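Local coordinates for 5' nucleotidase family protein (Staphylococcus aureus subsp. aureus, PDB 4Q7F) that belongs to the 5'-nucleotidase family and joins a two-metal calcineurin-like phosphoesterase domain to a C-terminal domain, with a ligand pocket lined by residues of both, at residues A[105-108]-A[109-113]; A[169-173]-A[174-178]; A[373-377]-A[378-382]; A[497-500]-A[501-505]. All coordinates share one frame; numbering follows the deposited sequence.

Interaction 1: A[105-108]-A[109-113]; sequences GTLG and NHEFN. With MG (magnesium ion), chain B; 3D1 ((2R,3S,5R)-5-(6-amino-9H-purin-9-yl)-tetrahydro-2-(hydroxymethyl)furan-3-ol), chain D.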
loop_
_atom_site.group_PDB
_atom_site.type_symbol
_atom_site.label_atom_id
_atom_site.label_comp_id
_atom_site.label_asym_id
_atom_site.label_seq_id
_atom_site.Cartn_x
_atom_site.Cartn_y
_atom_site.Cartn_z
ATOM N N GLY A 105 -5.409 -12.609 -12.358
ATOM C CA GLY A 105 -4.877 -11.526 -11.533
ATOM C C GLY A 105 -3.371 -11.504 -11.459
ATOM O O GLY A 105 -2.676 -12.292 -12.133
ATOM N N THR A 106 -2.871 -10.558 -10.661
ATOM C CA THR A 106 -1.471 -10.370 -10.424
ATOM C C THR A 106 -1.208 -10.218 -8.910
ATOM O O THR A 106 -2.150 -10.069 -8.093
ATOM C CB THR A 106 -0.948 -9.088 -11.113
ATOM O OG1 THR A 106 -1.630 -7.951 -10.590
ATOM C CG2 THR A 106 -1.142 -9.172 -12.619
ATOM N N LEU A 107 0.072 -10.233 -8.554
ATOM C CA LEU A 107 0.497 -10.095 -7.181
ATOM C C LEU A 107 0.961 -8.701 -6.916
ATOM O O LEU A 107 1.709 -8.120 -7.709
ATOM C CB LEU A 107 1.675 -11.022 -6.875
ATOM C CG LEU A 107 1.460 -12.522 -6.872
ATOM C CD1 LEU A 107 2.802 -13.195 -6.706
ATOM C CD2 LEU A 107 0.490 -12.929 -5.770
ATOM N N GLY A 108 0.492 -8.164 -5.793
ATOM C CA GLY A 108 0.932 -6.870 -5.305
ATOM C C GLY A 108 1.867 -7.113 -4.128
ATOM O O GLY A 108 1.971 -8.238 -3.633
ATOM N N ASN A 109 2.578 -6.069 -3.681
ATOM C CA ASN A 109 3.488 -6.232 -2.572
ATOM C C ASN A 109 2.841 -6.671 -1.262
ATOM O O ASN A 109 3.452 -7.410 -0.489
ATOM C CB ASN A 109 4.318 -4.954 -2.325
ATOM C CG ASN A 109 3.453 -3.733 -2.080
ATOM O OD1 ASN A 109 2.751 -3.265 -2.982
ATOM N ND2 ASN A 109 3.552 -3.169 -0.883
ATOM N N HIS A 110 1.630 -6.203 -0.999
ATOM C CA HIS A 110 0.913 -6.543 0.233
ATOM C C HIS A 110 0.437 -7.980 0.313
ATOM O O HIS A 110 0.036 -8.446 1.382
ATOM C CB HIS A 110 -0.201 -5.513 0.511
ATOM C CG HIS A 110 0.333 -4.145 0.771
ATOM N ND1 HIS A 110 0.913 -3.802 1.971
ATOM C CD2 HIS A 110 0.441 -3.051 -0.023
ATOM C CE1 HIS A 110 1.329 -2.550 1.918
ATOM N NE2 HIS A 110 1.079 -2.080 0.709
ATOM N N GLU A 111 0.484 -8.698 -0.810
ATOM C CA GLU A 111 0.190 -10.129 -0.781
ATOM C C GLU A 111 1.184 -10.929 0.048
ATOM O O GLU A 111 0.908 -12.074 0.407
ATOM C CB GLU A 111 0.117 -10.714 -2.188
ATOM C CG GLU A 111 -1.309 -10.807 -2.708
ATOM C CD GLU A 111 -1.887 -9.459 -3.056
ATOM O OE1 GLU A 111 -2.666 -8.936 -2.240
ATOM O OE2 GLU A 111 -1.530 -8.918 -4.115
ATOM N N PHE A 112 2.349 -10.330 0.346
ATOM C CA PHE A 112 3.374 -10.979 1.151
ATOM C C PHE A 112 3.323 -10.605 2.650
ATOM O O PHE A 112 3.978 -11.252 3.462
ATOM C CB PHE A 112 4.764 -10.639 0.568
ATOM C CG PHE A 112 4.954 -11.128 -0.850
ATOM C CD1 PHE A 112 5.451 -12.409 -1.100
ATOM C CD2 PHE A 112 4.610 -10.320 -1.941
ATOM C CE1 PHE A 112 5.626 -12.868 -2.397
ATOM C CE2 PHE A 112 4.760 -10.784 -3.245
ATOM C CZ PHE A 112 5.294 -12.049 -3.472
ATOM N N ASN A 113 2.533 -9.581 3.001
ATOM C CA ASN A 113 2.435 -9.062 4.367
ATOM C C ASN A 113 2.156 -10.073 5.461
ATOM O O ASN A 113 2.474 -9.810 6.601
ATOM C CB ASN A 113 1.316 -7.995 4.488
ATOM C CG ASN A 113 1.709 -6.611 3.959
ATOM O OD1 ASN A 113 0.918 -5.667 4.089
ATOM N ND2 ASN A 113 2.913 -6.466 3.407
HETATM MG MG MG B . 1.101 -1.997 -3.855
HETATM O "O5'" 3D1 D . 5.381 2.170 -1.617
HETATM C "C5'" 3D1 D . 5.166 1.836 -0.248
HETATM C "C4'" 3D1 D . 4.069 0.793 -0.117
HETATM O "O4'" 3D1 D . 4.112 0.329 1.224
HETATM C "C1'" 3D1 D . 2.953 0.730 1.961
HETATM N N9 3D1 D . 3.368 1.185 3.317
HETATM C C4 3D1 D . 3.540 0.331 4.317
HETATM N N3 3D1 D . 3.416 -1.011 4.429
HETATM C C2 3D1 D . 3.664 -1.623 5.602
HETATM N N1 3D1 D . 4.055 -0.949 6.717
HETATM C C6 3D1 D . 4.218 0.394 6.736
HETATM N N6 3D1 D . 4.615 1.028 7.874
HETATM C C5 3D1 D . 3.972 1.129 5.476
HETATM N N7 3D1 D . 4.008 2.412 5.064
HETATM C C8 3D1 D . 3.654 2.440 3.754
HETATM C "C2'" 3D1 D . 2.218 1.746 1.098
HETATM C "C3'" 3D1 D . 2.644 1.304 -0.290
HETATM O "O3'" 3D1 D . 1.781 0.227 -0.712
HETATM O O HOH W 1 0.260 -0.029 -2.962
#

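Interaction 2: A[169-173]-A[174-178]; sequences HWEQP and EHIQS. With 3D1 ((2R,3S,5R)-5-(6-amino-9H-purin-9-yl)-tetrahydro-2-(hydroxymethyl)furan-3-ol), chain D.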
loop_
_atom_site.group_PDB
_atom_site.type_symbol
_atom_site.label_atom_id
_atom_site.label_comp_id
_atom_site.label_asym_id
_atom_site.label_seq_id
_atom_site.Cartn_x
_atom_site.Cartn_y
_atom_site.Cartn_z
ATOM N N HIS A 169 12.583 -3.770 0.022
ATOM C CA HIS A 169 12.680 -2.527 0.783
ATOM C C HIS A 169 11.529 -2.329 1.762
ATOM O O HIS A 169 11.539 -1.355 2.519
ATOM C CB HIS A 169 12.716 -1.338 -0.167
ATOM C CG HIS A 169 13.950 -1.278 -1.011
ATOM N ND1 HIS A 169 14.986 -0.415 -0.743
ATOM C CD2 HIS A 169 14.314 -1.972 -2.116
ATOM C CE1 HIS A 169 15.940 -0.579 -1.642
ATOM N NE2 HIS A 169 15.552 -1.512 -2.491
ATOM N N TRP A 170 10.565 -3.257 1.786
ATOM C CA TRP A 170 9.405 -3.105 2.665
ATOM C C TRP A 170 9.029 -4.292 3.558
ATOM O O TRP A 170 8.630 -4.119 4.711
ATOM C CB TRP A 170 8.132 -2.825 1.827
ATOM C CG TRP A 170 8.245 -1.712 0.807
ATOM C CD1 TRP A 170 8.771 -0.451 1.005
ATOM C CD2 TRP A 170 7.782 -1.746 -0.543
ATOM N NE1 TRP A 170 8.681 0.283 -0.160
ATOM C CE2 TRP A 170 8.074 -0.492 -1.120
ATOM C CE3 TRP A 170 7.149 -2.726 -1.334
ATOM C CZ2 TRP A 170 7.760 -0.195 -2.444
ATOM C CZ3 TRP A 170 6.847 -2.425 -2.639
ATOM C CH2 TRP A 170 7.159 -1.182 -3.189
ATOM N N GLU A 171 9.136 -5.481 3.008
ATOM C CA GLU A 171 8.584 -6.672 3.646
ATOM C C GLU A 171 9.443 -7.307 4.743
ATOM O O GLU A 171 10.649 -7.073 4.808
ATOM C CB GLU A 171 8.282 -7.701 2.521
ATOM C CG GLU A 171 7.455 -8.899 2.956
ATOM C CD GLU A 171 6.170 -8.455 3.630
ATOM O OE1 GLU A 171 6.091 -8.594 4.880
ATOM O OE2 GLU A 171 5.302 -7.884 2.924
ATOM N N GLN A 172 8.790 -8.083 5.611
ATOM C CA GLN A 172 9.467 -8.857 6.634
ATOM C C GLN A 172 10.456 -9.751 5.890
ATOM O O GLN A 172 10.055 -10.405 4.918
ATOM C CB GLN A 172 8.479 -9.779 7.343
ATOM C CG GLN A 172 7.362 -9.118 8.124
ATOM C CD GLN A 172 7.827 -8.577 9.448
ATOM O OE1 GLN A 172 9.007 -8.283 9.633
ATOM N NE2 GLN A 172 6.899 -8.435 10.383
ATOM N N PRO A 173 11.733 -9.781 6.320
ATOM C CA PRO A 173 12.744 -10.659 5.679
ATOM C C PRO A 173 12.328 -12.132 5.661
ATOM O O PRO A 173 12.485 -12.811 4.658
ATOM C CB PRO A 173 13.977 -10.474 6.558
ATOM C CG PRO A 173 13.825 -9.121 7.117
ATOM C CD PRO A 173 12.348 -8.947 7.368
ATOM N N GLU A 174 11.777 -12.607 6.762
ATOM C CA GLU A 174 11.342 -13.996 6.828
ATOM C C GLU A 174 10.236 -14.321 5.812
ATOM O O GLU A 174 10.119 -15.466 5.395
ATOM C CB GLU A 174 10.946 -14.421 8.258
ATOM C CG GLU A 174 9.968 -13.541 9.029
ATOM C CD GLU A 174 10.616 -12.330 9.723
ATOM O OE1 GLU A 174 11.454 -11.635 9.124
ATOM O OE2 GLU A 174 10.256 -12.054 10.880
ATOM N N HIS A 175 9.447 -13.325 5.394
ATOM C CA HIS A 175 8.383 -13.560 4.423
ATOM C C HIS A 175 8.855 -13.712 2.981
ATOM O O HIS A 175 8.127 -14.267 2.163
ATOM C CB HIS A 175 7.303 -12.477 4.451
ATOM C CG HIS A 175 6.559 -12.395 5.739
ATOM N ND1 HIS A 175 5.780 -11.309 6.077
ATOM C CD2 HIS A 175 6.526 -13.228 6.801
ATOM C CE1 HIS A 175 5.256 -11.506 7.271
ATOM N NE2 HIS A 175 5.707 -12.652 7.737
ATOM N N ILE A 176 10.059 -13.245 2.670
ATOM C CA ILE A 176 10.547 -13.301 1.293
ATOM C C ILE A 176 11.914 -13.943 1.117
ATOM O O ILE A 176 12.473 -13.878 0.029
ATOM C CB ILE A 176 10.648 -11.886 0.686
ATOM C CG1 ILE A 176 11.652 -11.030 1.485
ATOM C CG2 ILE A 176 9.296 -11.212 0.693
ATOM C CD1 ILE A 176 11.914 -9.671 0.880
ATOM N N GLN A 177 12.432 -14.564 2.171
ATOM C CA GLN A 177 13.810 -15.114 2.188
ATOM C C GLN A 177 14.230 -16.040 1.031
ATOM O O GLN A 177 15.408 -16.073 0.668
ATOM C CB GLN A 177 14.127 -15.747 3.574
ATOM C CG GLN A 177 13.198 -16.879 4.027
ATOM C CD GLN A 177 13.451 -18.201 3.318
ATOM O OE1 GLN A 177 14.573 -18.495 2.899
ATOM N NE2 GLN A 177 12.415 -19.021 3.214
ATOM N N SER A 178 13.282 -16.771 0.453
ATOM C CA SER A 178 13.570 -17.700 -0.643
ATOM C C SER A 178 13.262 -17.115 -2.021
ATOM O O SER A 178 13.382 -17.807 -3.041
ATOM C CB SER A 178 12.722 -18.961 -0.463
ATOM O OG SER A 178 11.337 -18.634 -0.473
HETATM O "O5'" 3D1 D . 5.381 2.170 -1.617
HETATM C "C5'" 3D1 D . 5.166 1.836 -0.248
HETATM C "C4'" 3D1 D . 4.069 0.793 -0.117
HETATM O "O4'" 3D1 D . 4.112 0.329 1.224
HETATM C "C1'" 3D1 D . 2.953 0.730 1.961
HETATM N N9 3D1 D . 3.368 1.185 3.317
HETATM C C4 3D1 D . 3.540 0.331 4.317
HETATM N N3 3D1 D . 3.416 -1.011 4.429
HETATM C C2 3D1 D . 3.664 -1.623 5.602
HETATM N N1 3D1 D . 4.055 -0.949 6.717
HETATM C C6 3D1 D . 4.218 0.394 6.736
HETATM N N6 3D1 D . 4.615 1.028 7.874
HETATM C C5 3D1 D . 3.972 1.129 5.476
HETATM N N7 3D1 D . 4.008 2.412 5.064
HETATM C C8 3D1 D . 3.654 2.440 3.754
HETATM C "C2'" 3D1 D . 2.218 1.746 1.098
HETATM C "C3'" 3D1 D . 2.644 1.304 -0.290
HETATM O "O3'" 3D1 D . 1.781 0.227 -0.712
#

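Interaction 3: A[373-377]-A[378-382]; sequences QVVTM and RDVIN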
loop_
_atom_site.group_PDB
_atom_site.type_symbol
_atom_site.label_atom_id
_atom_site.label_comp_id
_atom_site.label_asym_id
_atom_site.label_seq_id
_atom_site.Cartn_x
_atom_site.Cartn_y
_atom_site.Cartn_z
ATOM N N GLN A 373 -11.987 8.677 24.616
ATOM C CA GLN A 373 -11.887 8.016 25.902
ATOM C C GLN A 373 -12.222 6.532 25.790
ATOM O O GLN A 373 -11.555 5.702 26.409
ATOM C CB GLN A 373 -12.757 8.706 26.951
ATOM C CG GLN A 373 -12.377 10.160 27.144
ATOM C CD GLN A 373 -12.997 10.786 28.375
ATOM O OE1 GLN A 373 -13.149 10.141 29.417
ATOM N NE2 GLN A 373 -13.310 12.071 28.279
ATOM N N VAL A 374 -13.238 6.186 25.004
ATOM C CA VAL A 374 -13.566 4.783 24.809
ATOM C C VAL A 374 -12.805 4.354 23.560
ATOM O O VAL A 374 -12.886 5.001 22.507
ATOM C CB VAL A 374 -15.084 4.535 24.679
ATOM C CG1 VAL A 374 -15.370 3.051 24.471
ATOM C CG2 VAL A 374 -15.804 5.039 25.923
ATOM N N VAL A 375 -12.022 3.293 23.704
ATOM C CA VAL A 375 -11.216 2.772 22.619
ATOM C C VAL A 375 -11.731 1.398 22.229
ATOM O O VAL A 375 -11.823 0.500 23.076
ATOM C CB VAL A 375 -9.743 2.638 23.019
ATOM C CG1 VAL A 375 -8.915 2.172 21.829
ATOM C CG2 VAL A 375 -9.203 3.958 23.556
ATOM N N THR A 376 -12.066 1.243 20.947
ATOM C CA THR A 376 -12.535 -0.043 20.423
ATOM C C THR A 376 -11.496 -0.604 19.431
ATOM O O THR A 376 -10.548 0.097 19.053
ATOM C CB THR A 376 -13.878 0.108 19.689
ATOM O OG1 THR A 376 -13.698 0.959 18.555
ATOM C CG2 THR A 376 -14.951 0.712 20.617
HETATM N N MSE A 377 -11.689 -1.852 19.015
HETATM C CA MSE A 377 -10.786 -2.503 18.044
HETATM C C MSE A 377 -10.688 -1.628 16.791
HETATM O O MSE A 377 -9.593 -1.433 16.232
HETATM C CB MSE A 377 -11.314 -3.913 17.774
HETATM C CG MSE A 377 -10.458 -4.717 16.798
HETATM SE SE MSE A 377 -8.534 -4.752 17.300
HETATM C CE MSE A 377 -8.773 -6.231 18.560
ATOM N N ARG A 378 -11.834 -1.074 16.385
ATOM C CA ARG A 378 -11.955 -0.166 15.218
ATOM C C ARG A 378 -10.934 0.969 15.304
ATOM O O ARG A 378 -10.235 1.259 14.354
ATOM C CB ARG A 378 -13.365 0.445 15.168
ATOM C CG ARG A 378 -13.709 1.226 13.880
ATOM C CD ARG A 378 -15.087 1.886 13.917
ATOM N NE ARG A 378 -16.117 0.927 14.279
ATOM C CZ ARG A 378 -16.774 0.157 13.424
ATOM N NH1 ARG A 378 -16.568 0.245 12.108
ATOM N NH2 ARG A 378 -17.650 -0.700 13.902
ATOM N N ASP A 379 -10.870 1.597 16.466
ATOM C CA ASP A 379 -9.959 2.720 16.695
ATOM C C ASP A 379 -8.499 2.317 16.640
ATOM O O ASP A 379 -7.681 3.037 16.084
ATOM C CB ASP A 379 -10.299 3.373 18.025
ATOM C CG ASP A 379 -11.770 3.746 18.117
ATOM O OD1 ASP A 379 -12.254 4.477 17.226
ATOM O OD2 ASP A 379 -12.447 3.310 19.060
ATOM N N VAL A 380 -8.162 1.163 17.212
ATOM C CA VAL A 380 -6.784 0.690 17.222
ATOM C C VAL A 380 -6.293 0.437 15.803
ATOM O O VAL A 380 -5.175 0.814 15.438
ATOM C CB VAL A 380 -6.622 -0.608 18.057
ATOM C CG1 VAL A 380 -5.244 -1.217 17.840
ATOM C CG2 VAL A 380 -6.874 -0.354 19.538
ATOM N N ILE A 381 -7.134 -0.224 15.010
ATOM C CA ILE A 381 -6.775 -0.547 13.638
ATOM C C ILE A 381 -6.606 0.721 12.791
ATOM O O ILE A 381 -5.660 0.813 12.010
ATOM C CB ILE A 381 -7.789 -1.510 12.981
ATOM C CG1 ILE A 381 -7.803 -2.862 13.720
ATOM C CG2 ILE A 381 -7.384 -1.724 11.537
ATOM C CD1 ILE A 381 -8.844 -3.872 13.244
ATOM N N ASN A 382 -7.512 1.683 12.941
ATOM C CA ASN A 382 -7.410 2.932 12.192
ATOM C C ASN A 382 -6.137 3.676 12.502
ATOM O O ASN A 382 -5.565 4.315 11.621
ATOM C CB ASN A 382 -8.637 3.833 12.442
ATOM C CG ASN A 382 -9.867 3.329 11.719
ATOM O OD1 ASN A 382 -9.749 2.729 10.659
ATOM N ND2 ASN A 382 -11.043 3.570 12.273
HETATM O O HOH W 2 -16.301 1.013 17.010
#

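Interaction 4: A[497-500]-A[501-505]; sequences IQVE and GAQLL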
loop_
_atom_site.group_PDB
_atom_site.type_symbol
_atom_site.label_atom_id
_atom_site.label_comp_id
_atom_site.label_asym_id
_atom_site.label_seq_id
_atom_site.Cartn_x
_atom_site.Cartn_y
_atom_site.Cartn_z
ATOM N N ILE A 497 11.305 -7.313 17.963
ATOM C CA ILE A 497 10.044 -7.332 18.690
ATOM C C ILE A 497 8.916 -7.840 17.788
ATOM O O ILE A 497 8.359 -7.092 16.975
ATOM C CB ILE A 497 9.718 -5.944 19.266
ATOM C CG1 ILE A 497 10.865 -5.474 20.173
ATOM C CG2 ILE A 497 8.416 -5.987 20.060
ATOM C CD1 ILE A 497 10.746 -4.040 20.614
ATOM N N GLN A 498 8.588 -9.110 17.959
ATOM C CA GLN A 498 7.573 -9.787 17.153
ATOM C C GLN A 498 6.154 -9.604 17.677
ATOM O O GLN A 498 5.402 -10.555 17.848
ATOM C CB GLN A 498 7.911 -11.279 17.010
ATOM C CG GLN A 498 9.132 -11.526 16.130
ATOM C CD GLN A 498 8.872 -11.168 14.671
ATOM O OE1 GLN A 498 7.841 -11.522 14.121
ATOM N NE2 GLN A 498 9.816 -10.484 14.043
ATOM N N VAL A 499 5.802 -8.358 17.926
ATOM C CA VAL A 499 4.462 -8.007 18.323
ATOM C C VAL A 499 4.077 -6.951 17.296
ATOM O O VAL A 499 4.801 -5.977 17.106
ATOM C CB VAL A 499 4.376 -7.437 19.751
ATOM C CG1 VAL A 499 2.953 -6.966 20.039
ATOM C CG2 VAL A 499 4.820 -8.480 20.772
ATOM N N GLU A 500 2.956 -7.171 16.616
ATOM C CA GLU A 500 2.484 -6.229 15.596
ATOM C C GLU A 500 1.913 -4.976 16.250
ATOM O O GLU A 500 1.545 -4.991 17.433
ATOM C CB GLU A 500 1.516 -6.921 14.603
ATOM C CG GLU A 500 2.291 -7.829 13.650
ATOM C CD GLU A 500 1.427 -8.634 12.704
ATOM O OE1 GLU A 500 0.251 -8.315 12.572
ATOM O OE2 GLU A 500 1.948 -9.589 12.093
ATOM N N GLY A 501 1.893 -3.891 15.496
ATOM C CA GLY A 501 1.493 -2.592 16.010
ATOM C C GLY A 501 0.173 -2.514 16.737
ATOM O O GLY A 501 0.098 -1.980 17.826
ATOM N N ALA A 502 -0.888 -3.030 16.133
ATOM C CA ALA A 502 -2.197 -2.975 16.773
ATOM C C ALA A 502 -2.171 -3.681 18.134
ATOM O O ALA A 502 -2.614 -3.112 19.138
ATOM C CB ALA A 502 -3.267 -3.567 15.865
ATOM N N GLN A 503 -1.596 -4.884 18.180
ATOM C CA GLN A 503 -1.525 -5.634 19.422
ATOM C C GLN A 503 -0.620 -4.961 20.478
ATOM O O GLN A 503 -0.924 -4.989 21.680
ATOM C CB GLN A 503 -1.035 -7.041 19.160
ATOM C CG GLN A 503 -1.131 -7.917 20.389
ATOM C CD GLN A 503 -2.549 -8.051 20.879
ATOM O OE1 GLN A 503 -3.457 -8.281 20.099
ATOM N NE2 GLN A 503 -2.740 -7.943 22.191
ATOM N N LEU A 504 0.469 -4.350 20.027
ATOM C CA LEU A 504 1.366 -3.654 20.930
ATOM C C LEU A 504 0.591 -2.536 21.629
ATOM O O LEU A 504 0.691 -2.392 22.844
ATOM C CB LEU A 504 2.622 -3.158 20.190
ATOM C CG LEU A 504 3.735 -2.511 21.014
ATOM C CD1 LEU A 504 5.059 -2.584 20.258
ATOM C CD2 LEU A 504 3.395 -1.087 21.423
ATOM N N LEU A 505 -0.196 -1.768 20.884
ATOM C CA LEU A 505 -1.028 -0.710 21.483
ATOM C C LEU A 505 -2.100 -1.302 22.417
ATOM O O LEU A 505 -2.368 -0.765 23.483
ATOM C CB LEU A 505 -1.670 0.177 20.410
ATOM C CG LEU A 505 -0.701 0.964 19.518
ATOM C CD1 LEU A 505 -1.462 1.858 18.570
ATOM C CD2 LEU A 505 0.283 1.789 20.342
#

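Interaction 1: A[105-108]-A[109-113]
The backbone of Asn109 carries the chain from Gly108 into a short 3-10 turn. CG stands between the backbone N and the carbonyl carbon (chi1 57°), and this carries OD1 to the magnesium ion at 2.3 Å, in a site completed by Asp72, His207, His247 and water 1. His110 sets out away from 105-108, and its NE2 is hydrogen-bonded to O3' of 3D1 at 2.8 Å, an oxygen that also bonds water 1. The other ring nitrogen, ND1, donates to Asn113 OD1 at 2.8 Å, almost straight (170°) and in the ring plane, which fixes the rotation of the imidazole. Gly-Asn-His-Glu is a signature of calcineurin-like metallophosphoesterases, and its glutamate folds back on its glycine. The Glu111 chain bends at chi2 until OE2 takes the Gly108 N-H at 2.7 Å, on the anti side, while Glu111 N bonds Gly108 O at 3.2 Å. OE2 also accepts from Asp72 N, and OE1 from Phe73 N and Leu74 N, making Glu111 a second-shell anchor for the metal-binding loop. Phe112 turns its CZ to Leu107 CD1, 4.2 Å away, and helix 116-125 adds Leu119 beside both. Asn113 ND2 reaches onward to Glu171 OE2.

Interaction 2: A[169-173]-A[174-178]
Glu171 OE1 is gripped by two N-H groups: His175 ND1 donates across the turn at 3.0 Å, and the neighbouring Gln172 N at 2.8 Å. They approach from opposite faces of the carboxylate, and the histidine bond comes in 52° out of its plane. Two features of Glu171 make this possible, a CG anti to the backbone N (chi1 -169°) and a bend at chi2, which together fold the acid back beside the start of the helix that follows. The second carboxylate oxygen, OE2, has its own hydrogen-bond partner outside the two segments. The His175 ring has a further neighbour. In one of the two deposited conformers of Gln172, CB lies over one face, 3.6 Å from the ring centroid, in a CH-pi contact, while the amide NE2 runs on to Thr389 OG1. Next to this polar cluster Glu171 CG packs on Ile176 CG2 at 3.7 Å. Backbone bonds close the turn, His175 N to Gln172 O at 3.0 Å and Ile176 N to Pro173 O at 3.2 Å. The contact lies at the start of the short, weakly bonded helix 173-176, opened by a proline, in the same loop that sends Trp170 into the ligand pocket, where one face of the indole lies against C5' of 3D1.

Interaction 3: A[373-377]-A[378-382]
Thr376 and Asp379 meet at the point where strand 374-376 gives way to helix 377-383. Thr376 is the N-cap residue, and Asp379, three positions on, accepts its N-H. Asp379 OD2 takes two bonds from this one threonine. Thr376 N donates at 2.8 Å (161°) to the anti lone pair, whereas Thr376 OG1 donates at 2.7 Å from well above the carboxylate plane, 65° out of it. The acid is brought there by its first torsion: Asp379 CG is anti to the carbonyl carbon (chi1 -53°), which swings OD2 back to Thr376. Regular helical bonding begins at once, with Val380 N reaching Thr376 O at 3.2 Å and Ile381 N reaching Met377 O at 3.0 Å.

Apolar groups flank the cap. Val375 CG1 touches Val380 CG2 at 4.0 Å, the two side chains crossing at about a right angle, and Met377, modelled as selenomethionine, lays CG against Ile381 CD1, likewise 4.0 Å away. Helix 501-511 covers the valines with Ala502, Ile506 and Leu509, while Trp316 of helix 304-317 packs on Met377 and Ile381. Farther out, antiparallel pairing joins the junction to strand 320-323. Arg378 extends away from the cap to salt bridges with Glu314 and Asp318 and a bond to Phe37 O. Its NE donates a hydrogen bond to water 2 at 2.7 Å, and that water in turn donates to Thr376 OG1 at 3.0 Å.

Interaction 4: A[497-500]-A[501-505]
Glu500 and Leu504 form the one firm hydrogen bond between 497-500 and helix 501-505: Leu504 N donates to Glu500 O at 2.9 Å with an angle of 156°. It is the first i to i+4 bond of the helix, and it is succeeded by Leu505 N to Gly501 O at 3.1 Å. Ahead of it the chain is turned by a tighter device, an inverse gamma turn centred on Gln498, in which Val499 N makes a weak bond to Ile497 O at 3.0 Å.

Glu500 stands at the N-cap position, and its carbonyl makes the bond across the segments. Its side chain extends away from the helix to pack beside Pro387 and Thr389. The junction is the passage from strand 493-497, an outermost strand of the five-stranded mixed sheet in the C-terminal half, into helix 501-511. Gly501 is also tied by a backbone bond to Asn388, whose side chain is hydrogen-bonded to 3D1.

The apolar part rests on Val499. With CG1 anti to the backbone N (chi1 174°), that methyl is laid on the first helical turn, 3.6 Å from Leu504 N and 3.8 Å from Leu504 CB. Gln503 CB comes up on the same methyl at 4.1 Å, before its amide turns off to bond Asp507 OD1. Leu504 has further apolar neighbours besides the valine: its side chain touches Leu351 and Lys354 of helix 342-355 and Phe390 of strand 390-396.

How the interactions relate
All four contacts are local, each within one continuous run of chain, yet their chemistry follows their place in the fold. Interaction 1 is fully buried and built around a metal and a ligand; interactions 2, 3 and 4 are partly buried, with interaction 2 holding the most exposed residues. Interactions 1 and 2 belong to the phosphoesterase half, both touch 3D1, and are joined directly by the Asn113–Glu171 bond. Interactions 3 and 4 both start helices in the C-terminal half and pack together through Val380 and Ala502, but the first uses side-chain capping and the second mainly backbone and valine. Interaction 2 also brushes interaction 4 where Glu174 approaches Gln498, a light contact between the phosphoesterase and C-terminal halves.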